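Local coordinates for uncharacterized protein AF_0924 (PDB 3DT5) that is of unknown function but is probably anchored in the cell membrane, this calcium-binding, largely helical part being its C-terminal domain, at residues E24-Y27 against I28-K32. Sequence-based numbering, arbitrary orientation.
Sequences EKFY and IPLIK
Phe-26 meets Leu-30 obliquely, its ring atom CZ lying 3.9 Å from Leu-30 CD2, while the two side chains run next to each other in the same direction. In both, CG stands anti to the backbone N (chi1 -176° for Phe-26), and this common setting places the ring and the leucine branch on the same flank of the helix. At the edge of the Phe-26 ring, in its plane, sits Tyr-27 CG; conversely, Phe-26 CD2 lies over the centre of one face of the Tyr-27 ring, 3.7 Å above its plane. Beyond this pair, Tyr-27 OH is hydrogen-bonded to Glu-104 and to the backbone N of Gly-59, which ties the ring end to helix 88-116 and to the loop ahead of helix 60-65.

The two segments meet at a proline kink in helix 16-35, after a wider pi-type turn. Pro-29 has no N-H to offer, and its N stands 5.6 Å from Lys-25 O, which is instead hydrogen-bonded to Arg-54. The pyrrolidine ring lies against the preceding turn: CD is 3.2 Å from Glu-24 O, and CG is 3.6 Å from Lys-25 C. With an alanine here CG and CD would be gone, and Glu-24 O and the carbonyl carbon of Lys-25 would probably lose their contact with the ring, opening a gap against the preceding turn. Regular i to i+4 bonding is present from the next residue on: Leu-30 N donates to Phe-26 O at 3.1 Å (158° at the hydrogen), and Ile-31 N to Tyr-27 O at 2.9 Å (165°). Ile-31 CG1, beside its own backbone N, packs 3.2 Å from Tyr-27 O. Ile-50 of helix 43-52 touches Phe-26, Pro-29 and Leu-30; helix 88-116 meets Tyr-27 and Leu-30 through Leu-101, and Tyr-27 and Ile-31 through Phe-105.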
ATOM      1  N   GLU A  24      -3.656  -3.179  10.109  1.00 40.60           N
ATOM      2  CA  GLU A  24      -4.994  -2.689   9.836  1.00 41.21           C
ATOM      3  C   GLU A  24      -5.016  -1.226   9.428  1.00 40.10           C
ATOM      4  O   GLU A  24      -5.917  -0.817   8.720  1.00 39.52           O
ATOM      5  CB  GLU A  24      -5.924  -2.881  11.024  1.00 40.71           C
ATOM      6  CG  GLU A  24      -6.264  -4.352  11.297  1.00 44.57           C
ATOM      7  CD  GLU A  24      -7.077  -4.532  12.588  1.00 46.85           C
ATOM      8  OE1 GLU A  24      -7.495  -3.512  13.213  1.00 54.26           O
ATOM      9  OE2 GLU A  24      -7.326  -5.705  12.970  1.00 54.86           O
ATOM     10  N   LYS A  25      -4.070  -0.428   9.895  1.00 37.59           N
ATOM     11  CA  LYS A  25      -4.179   1.023   9.654  1.00 38.48           C
ATOM     12  C   LYS A  25      -3.229   1.440   8.522  1.00 37.48           C
ATOM     13  O   LYS A  25      -3.330   2.550   8.018  1.00 37.98           O
ATOM     14  CB  LYS A  25      -3.894   1.855  10.927  1.00 37.08           C
ATOM     15  CG  LYS A  25      -4.941   1.640  12.080  1.00 39.07           C
ATOM     16  CD  LYS A  25      -4.493   2.437  13.301  1.00 41.05           C
ATOM     17  CE  LYS A  25      -5.463   2.290  14.428  1.00 44.84           C
ATOM     18  NZ  LYS A  25      -5.581   3.592  15.174  1.00 52.40           N
ATOM     19  N   PHE A  26      -2.289   0.579   8.169  1.00 36.63           N
ATOM     20  CA  PHE A  26      -1.300   0.961   7.166  1.00 36.56           C
ATOM     21  C   PHE A  26      -1.222  -0.055   6.026  1.00 36.49           C
ATOM     22  O   PHE A  26      -1.622   0.264   4.915  1.00 36.04           O
ATOM     23  CB  PHE A  26       0.106   1.195   7.796  1.00 34.56           C
ATOM     24  CG  PHE A  26       1.114   1.676   6.764  1.00 35.23           C
ATOM     25  CD1 PHE A  26       1.245   3.042   6.472  1.00 34.93           C
ATOM     26  CD2 PHE A  26       1.845   0.758   6.041  1.00 35.33           C
ATOM     27  CE1 PHE A  26       2.131   3.513   5.483  1.00 34.41           C
ATOM     28  CE2 PHE A  26       2.752   1.198   5.022  1.00 34.59           C
ATOM     29  CZ  PHE A  26       2.873   2.570   4.750  1.00 35.77           C
ATOM     30  N   TYR A  27      -0.758  -1.274   6.312  1.00 34.98           N
ATOM     31  CA  TYR A  27      -0.448  -2.214   5.222  1.00 36.35           C
ATOM     32  C   TYR A  27      -1.695  -2.602   4.424  1.00 36.72           C
ATOM     33  O   TYR A  27      -1.720  -2.489   3.214  1.00 35.35           O
ATOM     34  CB  TYR A  27       0.247  -3.463   5.760  1.00 35.89           C
ATOM     35  CG  TYR A  27       1.655  -3.129   6.183  1.00 36.02           C
ATOM     36  CD1 TYR A  27       2.657  -2.923   5.217  1.00 36.21           C
ATOM     37  CD2 TYR A  27       1.953  -2.877   7.517  1.00 35.54           C
ATOM     38  CE1 TYR A  27       3.960  -2.521   5.608  1.00 33.59           C
ATOM     39  CE2 TYR A  27       3.243  -2.477   7.919  1.00 35.52           C
ATOM     40  CZ  TYR A  27       4.235  -2.316   6.949  1.00 35.68           C
ATOM     41  OH  TYR A  27       5.498  -1.923   7.287  1.00 35.87           O
ATOM     42  N   ILE A  28      -2.717  -3.079   5.121  1.00 36.72           N
ATOM     43  CA  ILE A  28      -3.924  -3.548   4.428  1.00 37.30           C
ATOM     44  C   ILE A  28      -4.632  -2.424   3.638  1.00 37.66           C
ATOM     45  O   ILE A  28      -4.924  -2.605   2.457  1.00 38.22           O
ATOM     46  CB  ILE A  28      -4.870  -4.302   5.391  1.00 37.18           C
ATOM     47  CG1 ILE A  28      -4.164  -5.585   5.870  1.00 40.45           C
ATOM     48  CG2 ILE A  28      -6.278  -4.611   4.696  1.00 38.17           C
ATOM     49  CD1 ILE A  28      -4.799  -6.266   7.062  1.00 45.02           C
ATOM     50  N   PRO A  29      -4.911  -1.252   4.272  1.00 37.46           N
ATOM     51  CA  PRO A  29      -5.552  -0.228   3.432  1.00 37.87           C
ATOM     52  C   PRO A  29      -4.720   0.221   2.243  1.00 37.25           C
ATOM     53  O   PRO A  29      -5.283   0.465   1.188  1.00 36.03           O
ATOM     54  CB  PRO A  29      -5.828   0.951   4.385  1.00 38.03           C
ATOM     55  CG  PRO A  29      -5.293   0.564   5.685  1.00 39.01           C
ATOM     56  CD  PRO A  29      -4.790  -0.846   5.677  1.00 37.05           C
ATOM     57  N   LEU A  30      -3.394   0.354   2.393  1.00 37.60           N
ATOM     58  CA  LEU A  30      -2.606   0.873   1.258  1.00 37.02           C
ATOM     59  C   LEU A  30      -2.532  -0.195   0.145  1.00 36.71           C
ATOM     60  O   LEU A  30      -2.645   0.131  -1.075  1.00 36.86           O
ATOM     61  CB  LEU A  30      -1.169   1.207   1.723  1.00 37.67           C
ATOM     62  CG  LEU A  30      -0.320   1.956   0.668  1.00 37.54           C
ATOM     63  CD1 LEU A  30      -1.030   3.279   0.230  1.00 39.05           C
ATOM     64  CD2 LEU A  30       1.052   2.274   1.298  1.00 38.48           C
ATOM     65  N   ILE A  31      -2.332  -1.458   0.554  1.00 35.96           N
ATOM     66  CA  ILE A  31      -2.378  -2.572  -0.423  1.00 36.39           C
ATOM     67  C   ILE A  31      -3.732  -2.580  -1.196  1.00 37.42           C
ATOM     68  O   ILE A  31      -3.744  -2.673  -2.453  1.00 38.04           O
ATOM     69  CB  ILE A  31      -2.040  -3.969   0.232  1.00 36.54           C
ATOM     70  CG1 ILE A  31      -0.561  -3.997   0.669  1.00 36.36           C
ATOM     71  CG2 ILE A  31      -2.308  -5.133  -0.764  1.00 36.76           C
ATOM     72  CD1 ILE A  31      -0.208  -5.167   1.636  1.00 36.21           C
ATOM     73  N   LYS A  32      -4.849  -2.553  -0.474  1.00 38.17           N
ATOM     74  CA  LYS A  32      -6.176  -2.476  -1.111  1.00 38.75           C
ATOM     75  C   LYS A  32      -6.346  -1.289  -2.061  1.00 38.30           C
ATOM     76  O   LYS A  32      -6.907  -1.433  -3.124  1.00 37.99           O
ATOM     77  CB  LYS A  32      -7.274  -2.475  -0.062  1.00 39.50           C
ATOM     78  CG  LYS A  32      -7.414  -3.886   0.526  1.00 45.66           C
ATOM     79  CD  LYS A  32      -8.782  -4.183   1.061  1.00 54.33           C
ATOM     80  CE  LYS A  32      -8.891  -3.771   2.507  1.00 57.18           C
ATOM     81  NZ  LYS A  32      -9.723  -4.696   3.388  1.00 54.82           N
TER